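Local coordinates for putative membrane protein COG4129 (Clostridium difficile, PDB 3KMI), which probably takes part in the export of aromatic acids across the cell membrane, with this chain forming its all-helical C-terminal domain, at residues A[133-138]-A[159-164]; A[50-55]-A[76-81]; A[30-35]-A[99-104]; A[39-44]-A[90-95]. One frame throughout, in Å; residues are numbered along the deposited sequence.

Interaction 1 of 4, residues A[133-138]-A[159-164]; sequences KRLMIS and LCLTEL
Leu161 enters between Leu135 and Met136, and nearly all of the contact is apolar. Its two branches divide the work. CD2 meets the CD2 methyl of Leu135 at 3.6 Å, where the two leucine side chains run at about a right angle. CD1 lies against Met136 CG at 3.5 Å, closer than carbon atoms usually pack, and the same methyl reaches Met136 CA. Met136, a selenomethionine, runs the other way alongside Leu161, extended beyond CG (chi2 -168°, chi3 172°), and this straight chain carries its methyl across to the facing backbone.

The second kind of approach is that of a methyl to a peptide. Met136 CE stops 3.3 Å from Leu161 O and also comes near Thr162 N, a close carbon-to-polar contact rather than a conventional bond. The Thr162 hydroxyl is engaged elsewhere, in a hydrogen bond with Tyr94 of the second subunit.

The segment axes are 10.5 Å apart and antiparallel at 164°, a worked example of neighbouring antiparallel helices joined through one interlocking leucine. Helix 103-117 closes the flank, with Gln104 and Ile107 against Leu135 and Leu108 against Leu161; Leu132 and Met139 of helix 124-140 extend the apolar layer along the pair.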
loop_
_atom_site.group_PDB
_atom_site.type_symbol
_atom_site.label_atom_id
_atom_site.label_comp_id
_atom_site.label_asym_id
_atom_site.label_seq_id
_atom_site.Cartn_x
_atom_site.Cartn_y
_atom_site.Cartn_z
ATOM N N LYS A 133 -5.974 9.937 -12.022
ATOM C CA LYS A 133 -5.399 11.237 -11.732
ATOM C C LYS A 133 -6.491 12.319 -11.850
ATOM O O LYS A 133 -6.556 13.246 -11.038
ATOM C CB LYS A 133 -4.208 11.524 -12.655
ATOM C CG LYS A 133 -3.437 12.788 -12.267
ATOM C CD LYS A 133 -2.455 13.206 -13.342
ATOM C CE LYS A 133 -1.968 14.663 -13.121
ATOM N NZ LYS A 133 -1.639 14.844 -11.675
ATOM N N ARG A 134 -7.365 12.177 -12.850
ATOM C CA ARG A 134 -8.479 13.096 -13.000
ATOM C C ARG A 134 -9.440 13.088 -11.795
ATOM O O ARG A 134 -9.921 14.154 -11.369
ATOM C CB ARG A 134 -9.203 12.855 -14.331
ATOM C CG ARG A 134 -8.398 13.328 -15.556
ATOM C CD ARG A 134 -9.327 13.559 -16.787
ATOM N NE ARG A 134 -10.119 12.352 -17.050
ATOM C CZ ARG A 134 -9.712 11.324 -17.799
ATOM N NH1 ARG A 134 -8.527 11.357 -18.403
ATOM N NH2 ARG A 134 -10.500 10.270 -17.965
ATOM N N LEU A 135 -9.680 11.911 -11.216
ATOM C CA LEU A 135 -10.545 11.800 -10.048
ATOM C C LEU A 135 -9.886 12.390 -8.787
ATOM O O LEU A 135 -10.574 12.962 -7.948
ATOM C CB LEU A 135 -10.943 10.339 -9.802
ATOM C CG LEU A 135 -11.952 10.069 -8.669
ATOM C CD1 LEU A 135 -13.261 10.795 -8.872
ATOM C CD2 LEU A 135 -12.227 8.569 -8.520
HETATM N N MSE A 136 -8.567 12.227 -8.657
HETATM C CA MSE A 136 -7.804 12.824 -7.547
HETATM C C MSE A 136 -7.923 14.349 -7.625
HETATM O O MSE A 136 -8.208 15.004 -6.621
HETATM C CB MSE A 136 -6.311 12.414 -7.569
HETATM C CG MSE A 136 -5.981 10.913 -7.365
HETATM SE SE MSE A 136 -4.065 10.564 -7.034
HETATM C CE MSE A 136 -4.155 8.625 -6.586
ATOM N N ILE A 137 -7.711 14.908 -8.819
ATOM C CA ILE A 137 -7.800 16.369 -9.005
ATOM C C ILE A 137 -9.215 16.865 -8.703
ATOM O O ILE A 137 -9.388 17.907 -8.070
ATOM C CB ILE A 137 -7.351 16.831 -10.432
ATOM C CG1 ILE A 137 -5.859 16.550 -10.659
ATOM C CG2 ILE A 137 -7.670 18.349 -10.678
ATOM C CD1 ILE A 137 -5.412 16.759 -12.120
ATOM N N SER A 138 -10.217 16.095 -9.131
ATOM C CA SER A 138 -11.621 16.476 -8.962
ATOM C C SER A 138 -12.039 16.408 -7.503
ATOM O O SER A 138 -12.738 17.292 -7.022
ATOM C CB SER A 138 -12.542 15.615 -9.841
ATOM O OG SER A 138 -13.889 15.630 -9.385
ATOM N N LEU A 159 -7.633 8.104 0.246
ATOM C CA LEU A 159 -6.736 6.969 0.548
ATOM C C LEU A 159 -7.012 5.778 -0.368
ATOM O O LEU A 159 -6.077 5.010 -0.708
ATOM C CB LEU A 159 -6.830 6.539 2.024
ATOM C CG LEU A 159 -6.323 7.501 3.107
ATOM C CD1 LEU A 159 -7.090 7.303 4.397
ATOM C CD2 LEU A 159 -4.848 7.360 3.300
ATOM N N CYS A 160 -8.287 5.615 -0.731
ATOM C CA CYS A 160 -8.671 4.619 -1.768
ATOM C C CYS A 160 -7.961 4.849 -3.109
ATOM O O CYS A 160 -7.459 3.902 -3.711
ATOM C CB CYS A 160 -10.169 4.599 -1.952
ATOM S SG CYS A 160 -10.988 3.834 -0.543
ATOM N N LEU A 161 -7.896 6.111 -3.551
ATOM C CA LEU A 161 -7.217 6.452 -4.806
ATOM C C LEU A 161 -5.730 6.106 -4.752
ATOM O O LEU A 161 -5.151 5.631 -5.755
ATOM C CB LEU A 161 -7.404 7.942 -5.164
ATOM C CG LEU A 161 -8.858 8.394 -5.316
ATOM C CD1 LEU A 161 -8.914 9.822 -5.819
ATOM C CD2 LEU A 161 -9.586 7.464 -6.256
ATOM N N THR A 162 -5.119 6.308 -3.582
ATOM C CA THR A 162 -3.725 5.921 -3.394
ATOM C C THR A 162 -3.532 4.438 -3.635
ATOM O O THR A 162 -2.625 4.036 -4.364
ATOM C CB THR A 162 -3.188 6.331 -2.000
ATOM O OG1 THR A 162 -3.225 7.765 -1.903
ATOM C CG2 THR A 162 -1.789 5.892 -1.852
ATOM N N GLU A 163 -4.376 3.628 -3.027
ATOM C CA GLU A 163 -4.291 2.167 -3.170
ATOM C C GLU A 163 -4.566 1.752 -4.625
ATOM O O GLU A 163 -3.844 0.926 -5.204
ATOM C CB GLU A 163 -5.270 1.464 -2.215
ATOM C CG GLU A 163 -4.925 1.673 -0.741
ATOM C CD GLU A 163 -3.529 1.151 -0.357
ATOM O OE1 GLU A 163 -3.076 0.081 -0.840
ATOM O OE2 GLU A 163 -2.870 1.830 0.450
ATOM N N LEU A 164 -5.556 2.391 -5.236
ATOM C CA LEU A 164 -5.904 2.081 -6.608
ATOM C C LEU A 164 -4.795 2.386 -7.606
ATOM O O LEU A 164 -4.691 1.713 -8.624
ATOM C CB LEU A 164 -7.209 2.784 -7.025
ATOM C CG LEU A 164 -8.492 2.197 -6.435
ATOM C CD1 LEU A 164 -9.652 3.134 -6.906
ATOM C CD2 LEU A 164 -8.756 0.749 -6.959
#

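Interaction 2 of 4, residues A[50-55]-A[76-81]; sequences SLIDSS and EHMDII
Ile52 and Ile81 meet through aliphatic carbons, with Ile52 CG1 lying 3.9 Å from the CG2 methyl of Ile81 and Ile52 CD1 touching the same methyl. The CG2 of Ile81 does the touching because its CG1 lies beside the backbone N (chi1 -59°), which sends that longer branch elsewhere. Met78, a selenomethionine with two conformers, makes the remaining contacts. In the conformer described, its chain is bent at both chi2 and chi3, and CE folds onto the backbone side of Ile52, 3.9 Å from Ile52 CA and 4.0 Å from Ile52 CG2. Its SE lies 4.2 Å from Ser55 CB, so the serine offers its carbon, not its hydroxyl, to the selenium.

One step outward, that hydroxyl is turned back along its own helix. Ser55 OG donates to Leu51 O at 2.6 Å, from 22° off the carbonyl plane, and the same oxygen also takes the backbone N-H of Ser55. Two bonds from one residue thus grip one carbonyl, which satisfies a buried polar group and fixes the rotation of the serine.

The segment axes are 11.1 Å apart and antiparallel at 164°, as expected of helices 41-61 and 68-95, which follow each other in the chain. Helix 7-33 lies alongside, with Leu17 against Met78 and Lys16 and Glu20 against Leu51. Helix 148-176 packs on His77 and Ile80, and Asp79 is hydrogen-bonded to Tyr60 of the second subunit.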
loop_
_atom_site.group_PDB
_atom_site.type_symbol
_atom_site.label_atom_id
_atom_site.label_comp_id
_atom_site.label_asym_id
_atom_site.label_seq_id
_atom_site.Cartn_x
_atom_site.Cartn_y
_atom_site.Cartn_z
ATOM N N SER A 50 -6.803 -18.933 -0.579
ATOM C CA SER A 50 -6.581 -20.397 -0.660
ATOM C C SER A 50 -5.909 -20.777 -2.007
ATOM O O SER A 50 -5.050 -21.676 -2.059
ATOM C CB SER A 50 -7.875 -21.175 -0.455
ATOM O OG SER A 50 -8.429 -20.886 0.804
ATOM N N LEU A 51 -6.296 -20.100 -3.083
ATOM C CA LEU A 51 -5.629 -20.289 -4.401
ATOM C C LEU A 51 -4.200 -19.770 -4.480
ATOM O O LEU A 51 -3.327 -20.345 -5.203
ATOM C CB LEU A 51 -6.445 -19.636 -5.543
ATOM C CG LEU A 51 -5.957 -20.041 -6.959
ATOM C CD1 LEU A 51 -5.869 -21.525 -7.171
ATOM C CD2 LEU A 51 -6.821 -19.435 -8.083
ATOM N N ILE A 52 -3.939 -18.663 -3.791
ATOM C CA ILE A 52 -2.578 -18.155 -3.714
ATOM C C ILE A 52 -1.733 -19.193 -2.993
ATOM O O ILE A 52 -0.614 -19.516 -3.435
ATOM C CB ILE A 52 -2.514 -16.801 -2.917
ATOM C CG1 ILE A 52 -3.002 -15.652 -3.811
ATOM C CG2 ILE A 52 -1.070 -16.582 -2.370
ATOM C CD1 ILE A 52 -3.388 -14.309 -3.040
ATOM N N ASP A 53 -2.286 -19.770 -1.914
ATOM C CA ASP A 53 -1.510 -20.754 -1.134
ATOM C C ASP A 53 -1.286 -22.052 -1.894
ATOM O O ASP A 53 -0.195 -22.598 -1.861
ATOM C CB ASP A 53 -2.177 -21.102 0.205
ATOM C CG ASP A 53 -2.157 -19.937 1.197
ATOM O OD1 ASP A 53 -1.318 -19.010 1.079
ATOM O OD2 ASP A 53 -3.016 -19.945 2.091
ATOM N N SER A 54 -2.335 -22.579 -2.519
ATOM C CA SER A 54 -2.167 -23.815 -3.263
ATOM C C SER A 54 -1.229 -23.619 -4.465
ATOM O O SER A 54 -0.433 -24.514 -4.802
ATOM C CB SER A 54 -3.502 -24.455 -3.640
ATOM O OG SER A 54 -4.341 -23.585 -4.365
ATOM N N SER A 55 -1.298 -22.456 -5.102
ATOM C CA SER A 55 -0.474 -22.224 -6.264
ATOM C C SER A 55 0.975 -22.179 -5.869
ATOM O O SER A 55 1.822 -22.770 -6.541
ATOM C CB SER A 55 -0.913 -20.954 -6.988
ATOM O OG SER A 55 -2.258 -21.139 -7.411
ATOM N N GLU A 76 7.602 -14.798 -9.166
ATOM C CA GLU A 76 7.543 -13.367 -9.406
ATOM C C GLU A 76 6.134 -12.878 -9.760
ATOM O O GLU A 76 5.738 -11.775 -9.356
ATOM C CB GLU A 76 8.594 -12.910 -10.439
ATOM C CG GLU A 76 10.043 -13.026 -9.901
ATOM C CD GLU A 76 11.148 -12.579 -10.887
ATOM O OE1 GLU A 76 10.843 -12.197 -12.039
ATOM O OE2 GLU A 76 12.342 -12.624 -10.498
ATOM N N HIS A 77 5.371 -13.675 -10.502
ATOM C CA HIS A 77 4.004 -13.306 -10.791
ATOM C C HIS A 77 3.151 -13.409 -9.528
ATOM O O HIS A 77 2.244 -12.589 -9.328
ATOM C CB HIS A 77 3.415 -14.173 -11.924
ATOM C CG HIS A 77 2.013 -13.816 -12.276
ATOM N ND1 HIS A 77 0.920 -14.365 -11.626
ATOM C CD2 HIS A 77 1.517 -12.926 -13.170
ATOM C CE1 HIS A 77 -0.188 -13.823 -12.107
ATOM N NE2 HIS A 77 0.146 -12.955 -13.050
HETATM N N MSE A 78 3.434 -14.409 -8.693
HETATM C CA MSE A 78 2.707 -14.616 -7.440
HETATM C C MSE A 78 2.953 -13.441 -6.505
HETATM O O MSE A 78 2.068 -13.051 -5.750
HETATM C CB MSE A 78 3.149 -15.914 -6.752
HETATM C CG MSE A 78 2.740 -17.184 -7.468
HETATM SE SE MSE A 78 0.844 -17.303 -7.905
HETATM C CE MSE A 78 0.093 -16.677 -6.217
ATOM N N ASP A 79 4.158 -12.876 -6.554
ATOM C CA ASP A 79 4.442 -11.690 -5.715
ATOM C C ASP A 79 3.531 -10.505 -6.074
ATOM O O ASP A 79 3.104 -9.767 -5.194
ATOM C CB ASP A 79 5.918 -11.299 -5.718
ATOM C CG ASP A 79 6.775 -12.275 -4.959
ATOM O OD1 ASP A 79 6.326 -12.851 -3.943
ATOM O OD2 ASP A 79 7.921 -12.464 -5.357
ATOM N N ILE A 80 3.250 -10.320 -7.360
ATOM C CA ILE A 80 2.300 -9.297 -7.808
ATOM C C ILE A 80 0.874 -9.601 -7.308
ATOM O O ILE A 80 0.162 -8.717 -6.789
ATOM C CB ILE A 80 2.277 -9.183 -9.336
ATOM C CG1 ILE A 80 3.683 -8.861 -9.875
ATOM C CG2 ILE A 80 1.271 -8.139 -9.778
ATOM C CD1 ILE A 80 3.782 -9.032 -11.437
ATOM N N ILE A 81 0.464 -10.849 -7.429
ATOM C CA ILE A 81 -0.870 -11.231 -6.924
ATOM C C ILE A 81 -0.980 -11.018 -5.400
ATOM O O ILE A 81 -1.998 -10.531 -4.890
ATOM C CB ILE A 81 -1.218 -12.673 -7.332
ATOM C CG1 ILE A 81 -1.205 -12.804 -8.867
ATOM C CG2 ILE A 81 -2.561 -13.142 -6.723
ATOM C CD1 ILE A 81 -2.352 -12.047 -9.584
#

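Interaction 3 of 4, residues A[30-35]-A[99-104]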
loop_
_atom_site.group_PDB
_atom_site.type_symbol
_atom_site.label_atom_id
_atom_site.label_comp_id
_atom_site.label_asym_id
_atom_site.label_seq_id
_atom_site.Cartn_x
_atom_site.Cartn_y
_atom_site.Cartn_z
ATOM N N ASP A 30 -18.976 -2.648 -4.620
ATOM C CA ASP A 30 -20.381 -2.843 -4.187
ATOM C C ASP A 30 -20.602 -2.424 -2.741
ATOM O O ASP A 30 -21.705 -2.007 -2.352
ATOM C CB ASP A 30 -20.786 -4.321 -4.309
ATOM C CG ASP A 30 -20.876 -4.800 -5.755
ATOM O OD1 ASP A 30 -21.085 -3.960 -6.646
ATOM O OD2 ASP A 30 -20.730 -6.026 -6.000
ATOM N N ILE A 31 -19.574 -2.594 -1.916
ATOM C CA ILE A 31 -19.666 -2.221 -0.505
ATOM C C ILE A 31 -19.782 -0.693 -0.350
ATOM O O ILE A 31 -20.568 -0.195 0.483
ATOM C CB ILE A 31 -18.506 -2.797 0.323
ATOM C CG1 ILE A 31 -18.737 -4.311 0.531
ATOM C CG2 ILE A 31 -18.436 -2.055 1.678
ATOM C CD1 ILE A 31 -17.508 -5.129 0.857
ATOM N N ILE A 32 -19.053 0.054 -1.187
ATOM C CA ILE A 32 -19.161 1.526 -1.161
ATOM C C ILE A 32 -20.619 1.980 -1.287
ATOM O O ILE A 32 -21.063 2.875 -0.549
ATOM C CB ILE A 32 -18.267 2.202 -2.243
ATOM C CG1 ILE A 32 -16.815 1.848 -1.989
ATOM C CG2 ILE A 32 -18.498 3.735 -2.328
ATOM C CD1 ILE A 32 -15.871 2.094 -3.173
ATOM N N VAL A 33 -21.357 1.343 -2.200
ATOM C CA VAL A 33 -22.740 1.733 -2.516
ATOM C C VAL A 33 -23.755 1.090 -1.575
ATOM O O VAL A 33 -24.744 1.712 -1.246
ATOM C CB VAL A 33 -23.136 1.403 -3.979
ATOM C CG1 VAL A 33 -24.594 1.759 -4.238
ATOM C CG2 VAL A 33 -22.279 2.159 -4.932
ATOM N N ASN A 34 -23.508 -0.139 -1.137
ATOM C CA ASN A 34 -24.375 -0.808 -0.131
ATOM C C ASN A 34 -23.616 -1.301 1.091
ATOM O O ASN A 34 -23.384 -2.498 1.207
ATOM C CB ASN A 34 -25.066 -2.016 -0.754
ATOM C CG ASN A 34 -25.899 -1.659 -1.940
ATOM O OD1 ASN A 34 -27.032 -1.185 -1.804
ATOM N ND2 ASN A 34 -25.361 -1.907 -3.125
ATOM N N PRO A 35 -23.223 -0.396 2.013
ATOM C CA PRO A 35 -22.365 -0.831 3.129
ATOM C C PRO A 35 -22.920 -2.005 3.954
ATOM O O PRO A 35 -22.151 -2.846 4.438
ATOM C CB PRO A 35 -22.257 0.425 4.019
ATOM C CG PRO A 35 -23.185 1.446 3.432
ATOM C CD PRO A 35 -23.406 1.066 2.003
ATOM N N ASN A 99 -18.978 6.535 6.196
ATOM C CA ASN A 99 -20.194 6.905 6.963
ATOM C C ASN A 99 -21.390 7.255 6.063
ATOM O O ASN A 99 -22.530 7.363 6.543
ATOM C CB ASN A 99 -19.936 8.170 7.814
ATOM C CG ASN A 99 -18.926 7.972 8.916
ATOM O OD1 ASN A 99 -17.750 7.707 8.665
ATOM N ND2 ASN A 99 -19.370 8.155 10.162
ATOM N N SER A 100 -21.129 7.462 4.773
ATOM C CA SER A 100 -22.091 8.106 3.853
ATOM C C SER A 100 -21.640 7.636 2.450
ATOM O O SER A 100 -20.494 7.210 2.299
ATOM C CB SER A 100 -21.915 9.621 3.994
ATOM O OG SER A 100 -22.872 10.375 3.273
ATOM N N THR A 101 -22.498 7.727 1.443
ATOM C CA THR A 101 -22.063 7.484 0.068
ATOM C C THR A 101 -22.323 8.732 -0.767
ATOM O O THR A 101 -23.315 8.769 -1.504
ATOM C CB THR A 101 -22.804 6.284 -0.574
ATOM O OG1 THR A 101 -22.799 5.186 0.337
ATOM C CG2 THR A 101 -22.133 5.838 -1.887
ATOM N N PRO A 102 -21.460 9.775 -0.651
ATOM C CA PRO A 102 -21.707 10.996 -1.472
ATOM C C PRO A 102 -21.453 10.758 -2.997
ATOM O O PRO A 102 -20.983 9.697 -3.360
ATOM C CB PRO A 102 -20.706 11.995 -0.895
ATOM C CG PRO A 102 -19.599 11.144 -0.379
ATOM C CD PRO A 102 -20.302 9.961 0.241
ATOM N N PRO A 103 -21.784 11.730 -3.874
ATOM C CA PRO A 103 -21.616 11.510 -5.298
ATOM C C PRO A 103 -20.223 11.064 -5.676
ATOM O O PRO A 103 -20.102 10.185 -6.497
ATOM C CB PRO A 103 -21.914 12.893 -5.892
ATOM C CG PRO A 103 -22.915 13.419 -4.999
ATOM C CD PRO A 103 -22.476 13.009 -3.626
ATOM N N GLN A 104 -19.187 11.636 -5.066
ATOM C CA GLN A 104 -17.799 11.231 -5.376
ATOM C C GLN A 104 -17.483 9.769 -5.006
ATOM O O GLN A 104 -16.677 9.128 -5.668
ATOM C CB GLN A 104 -16.794 12.179 -4.721
ATOM C CG GLN A 104 -16.692 13.575 -5.358
ATOM C CD GLN A 104 -16.360 13.541 -6.858
ATOM O OE1 GLN A 104 -17.035 14.182 -7.673
ATOM N NE2 GLN A 104 -15.325 12.796 -7.223
#
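The peptide carbonyl of Ile32 is the flat group that Thr101 meets, and it is approached at its oxygen rather than stacked. Thr101 OG1 lies 3.0 Å from Ile32 O, with a C=O...OG1 angle of about 158°, in a hydrogen bond that is not settled because the hydroxyl proton has another acceptor within reach. The proline ring of Pro35 comes near the same hydroxyl only loosely, through CD.

Both branches of the threonine are used. OG1 lies beside the backbone N (chi1 -47°), which leaves CG2 beside the carbonyl carbon and brings this methyl within 3.4 Å of Ile32 O and 4.2 Å of Ile32 CG2. The oxygen is thus approached by hydroxyl and methyl together, and the methyl also brushes Val33 CA.

The contact is a small example of a helix end meeting a connecting segment: Ile32 lies near the C-terminal end of helix 7-33, while Thr101 directly precedes Pro102, the N-cap of helix 103-117. That latter helix covers Ile32 through Ala105 and Ile112 and Val33 through Ser109, and its His113 is hydrogen-bonded to Asp30. At the C-terminal end of segment 99-104, Gln104 packs on Ser138 and Met139 of helix 124-140.

Interaction 4 of 4, residues A[39-44]-A[90-95]; sequences NGYSRD and NLYSYV
Tyr92 lies flat on Tyr41, while its neighbours in segment 90-95 face other parts of the fold. At the start of the segment, the ND2 of Asn90 is hydrogen-bonded to Glu163 of helix 148-176, and its backbone oxygen rests 3.2 Å above the ring plane of Tyr94, toward the rim.

Tyr92 follows and carries the contact. Its ring and that of Tyr41 form an offset stack, with centroids 3.9 Å apart and planes only 7° from parallel. The overlap is deep, since Tyr92 CD1 sits over the centre of the Tyr41 ring while Tyr41 CE2 sits over the centre of the Tyr92 ring. In both residues CG is anti to the backbone N (chi1 174° for Tyr41, 176° for Tyr92), an orientation that extends each ring away from its own helix toward the other tyrosine. The long axes of the side chains run at a slant, which takes the Tyr41 hydroxyl past the opposite ring to its root, with Tyr41 OH 3.3 Å from Tyr92 CB. At the other end, a water lies 3.2 Å from Tyr92 OH and 2.7 Å from Ser42 OG, bridging the two segments.

Farther along, Tyr94 packs on Leu159 and Cys160 of helix 148-176 and also on Glu163 of the second subunit.

Just before helix 41-61, Asn39 OD1 accepts a weak bond from Tyr41 N. The contact itself is mainly dispersive and aromatic, with a solvent-bridged polar fringe: the stack fixes the tilt of both rings, while the water links Tyr92 OH to Ser42 OG, which do not meet directly.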
loop_
_atom_site.group_PDB
_atom_site.type_symbol
_atom_site.label_atom_id
_atom_site.label_comp_id
_atom_site.label_asym_id
_atom_site.label_seq_id
_atom_site.Cartn_x
_atom_site.Cartn_y
_atom_site.Cartn_z
ATOM N N ASN A 39 -22.607 -9.390 1.862
ATOM C CA ASN A 39 -21.815 -9.412 0.663
ATOM C C ASN A 39 -20.778 -10.554 0.654
ATOM O O ASN A 39 -20.592 -11.243 1.664
ATOM C CB ASN A 39 -21.205 -8.030 0.451
ATOM C CG ASN A 39 -19.720 -7.997 0.708
ATOM O OD1 ASN A 39 -18.936 -7.889 -0.242
ATOM N ND2 ASN A 39 -19.311 -8.100 1.982
ATOM N N GLY A 40 -20.144 -10.766 -0.498
ATOM C CA GLY A 40 -19.260 -11.904 -0.699
ATOM C C GLY A 40 -17.780 -11.634 -0.495
ATOM O O GLY A 40 -16.975 -12.528 -0.725
ATOM N N TYR A 41 -17.427 -10.438 -0.032
ATOM C CA TYR A 41 -16.025 -10.067 0.198
ATOM C C TYR A 41 -15.276 -11.146 0.963
ATOM O O TYR A 41 -14.181 -11.577 0.533
ATOM C CB TYR A 41 -15.879 -8.736 0.953
ATOM C CG TYR A 41 -14.435 -8.445 1.307
ATOM C CD1 TYR A 41 -13.562 -7.812 0.381
ATOM C CD2 TYR A 41 -13.934 -8.765 2.560
ATOM C CE1 TYR A 41 -12.237 -7.554 0.698
ATOM C CE2 TYR A 41 -12.590 -8.500 2.882
ATOM C CZ TYR A 41 -11.761 -7.895 1.956
ATOM O OH TYR A 41 -10.451 -7.644 2.324
ATOM N N SER A 42 -15.861 -11.616 2.061
ATOM C CA SER A 42 -15.145 -12.521 2.944
ATOM C C SER A 42 -14.874 -13.854 2.285
ATOM O O SER A 42 -13.738 -14.360 2.284
ATOM C CB SER A 42 -15.931 -12.752 4.230
ATOM O OG SER A 42 -15.702 -11.659 5.093
ATOM N N ARG A 43 -15.946 -14.433 1.758
ATOM C CA ARG A 43 -15.868 -15.684 1.029
ATOM C C ARG A 43 -14.906 -15.558 -0.133
ATOM O O ARG A 43 -14.076 -16.438 -0.357
ATOM C CB ARG A 43 -17.271 -16.093 0.534
ATOM C CG ARG A 43 -17.308 -17.348 -0.339
ATOM C CD ARG A 43 -16.684 -18.546 0.378
ATOM N NE ARG A 43 -17.391 -18.903 1.611
ATOM C CZ ARG A 43 -16.799 -19.248 2.757
ATOM N NH1 ARG A 43 -15.466 -19.269 2.858
ATOM N NH2 ARG A 43 -17.546 -19.561 3.809
ATOM N N ASP A 44 -14.980 -14.445 -0.851
ATOM C CA ASP A 44 -14.175 -14.301 -2.073
ATOM C C ASP A 44 -12.695 -14.089 -1.797
ATOM O O ASP A 44 -11.832 -14.568 -2.542
ATOM C CB ASP A 44 -14.711 -13.167 -2.932
ATOM C CG ASP A 44 -16.105 -13.476 -3.530
ATOM O OD1 ASP A 44 -16.469 -14.671 -3.658
ATOM O OD2 ASP A 44 -16.823 -12.507 -3.888
ATOM N N ASN A 90 -6.369 -3.498 2.113
ATOM C CA ASN A 90 -6.286 -2.072 2.441
ATOM C C ASN A 90 -7.545 -1.294 2.004
ATOM O O ASN A 90 -8.066 -0.485 2.769
ATOM C CB ASN A 90 -5.044 -1.428 1.831
ATOM C CG ASN A 90 -3.745 -2.034 2.332
ATOM O OD1 ASN A 90 -3.711 -2.756 3.347
ATOM N ND2 ASN A 90 -2.658 -1.726 1.631
ATOM N N LEU A 91 -8.000 -1.526 0.775
ATOM C CA LEU A 91 -9.222 -0.885 0.296
ATOM C C LEU A 91 -10.392 -1.255 1.193
ATOM O O LEU A 91 -11.086 -0.369 1.684
ATOM C CB LEU A 91 -9.498 -1.278 -1.148
ATOM C CG LEU A 91 -8.493 -0.643 -2.114
ATOM C CD1 LEU A 91 -8.482 -1.417 -3.419
ATOM C CD2 LEU A 91 -8.818 0.822 -2.349
ATOM N N TYR A 92 -10.586 -2.556 1.426
ATOM C CA TYR A 92 -11.690 -3.018 2.286
ATOM C C TYR A 92 -11.710 -2.297 3.632
ATOM O O TYR A 92 -12.787 -1.841 4.071
ATOM C CB TYR A 92 -11.636 -4.539 2.514
ATOM C CG TYR A 92 -12.727 -5.028 3.480
ATOM C CD1 TYR A 92 -14.042 -5.207 3.036
ATOM C CD2 TYR A 92 -12.436 -5.322 4.809
ATOM C CE1 TYR A 92 -15.062 -5.682 3.914
ATOM C CE2 TYR A 92 -13.446 -5.789 5.692
ATOM C CZ TYR A 92 -14.748 -5.952 5.225
ATOM O OH TYR A 92 -15.740 -6.396 6.049
ATOM N N SER A 93 -10.563 -2.230 4.311
ATOM C CA SER A 93 -10.471 -1.515 5.585
ATOM C C SER A 93 -10.985 -0.084 5.409
ATOM O O SER A 93 -11.822 0.382 6.196
ATOM C CB SER A 93 -9.032 -1.542 6.120
ATOM O OG SER A 93 -8.910 -0.843 7.337
ATOM N N TYR A 94 -10.526 0.599 4.355
ATOM C CA TYR A 94 -10.918 1.991 4.147
ATOM C C TYR A 94 -12.420 2.122 3.864
ATOM O O TYR A 94 -13.103 2.904 4.505
ATOM C CB TYR A 94 -10.150 2.622 2.977
ATOM C CG TYR A 94 -8.667 2.847 3.244
ATOM C CD1 TYR A 94 -8.195 3.148 4.515
ATOM C CD2 TYR A 94 -7.758 2.786 2.193
ATOM C CE1 TYR A 94 -6.820 3.376 4.734
ATOM C CE2 TYR A 94 -6.402 2.987 2.382
ATOM C CZ TYR A 94 -5.938 3.301 3.644
ATOM O OH TYR A 94 -4.587 3.521 3.789
ATOM N N VAL A 95 -12.942 1.341 2.920
ATOM C CA VAL A 95 -14.355 1.494 2.533
ATOM C C VAL A 95 -15.275 1.087 3.671
ATOM O O VAL A 95 -16.352 1.657 3.818
ATOM C CB VAL A 95 -14.706 0.721 1.238
ATOM C CG1 VAL A 95 -13.912 1.299 0.051
ATOM C CG2 VAL A 95 -14.410 -0.748 1.416
HETATM O O HOH W 1 -14.743 -9.406 6.118
#

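Interaction 2 is the buried one, whereas interactions 1, 3 and 4 are only partly buried. Interactions 2 and 4 join the same helices, 41-61 and 68-95, at places whose centres are 19 Å apart: aliphatic and selenium packing along the pair gives way to an aromatic stack with a bridging water near one end. Interaction 1 repeats the antiparallel apolar theme on another helix pair, on the opposite side of the chain's centre from interaction 2. Interactions 1, 2 and 4 all reach the second subunit; interaction 3 does not. It rests instead on a hydroxyl set close to a backbone carbonyl where helices begin and end, touches interactions 1 and 4, and encloses interactions 2 and 4 along the chain.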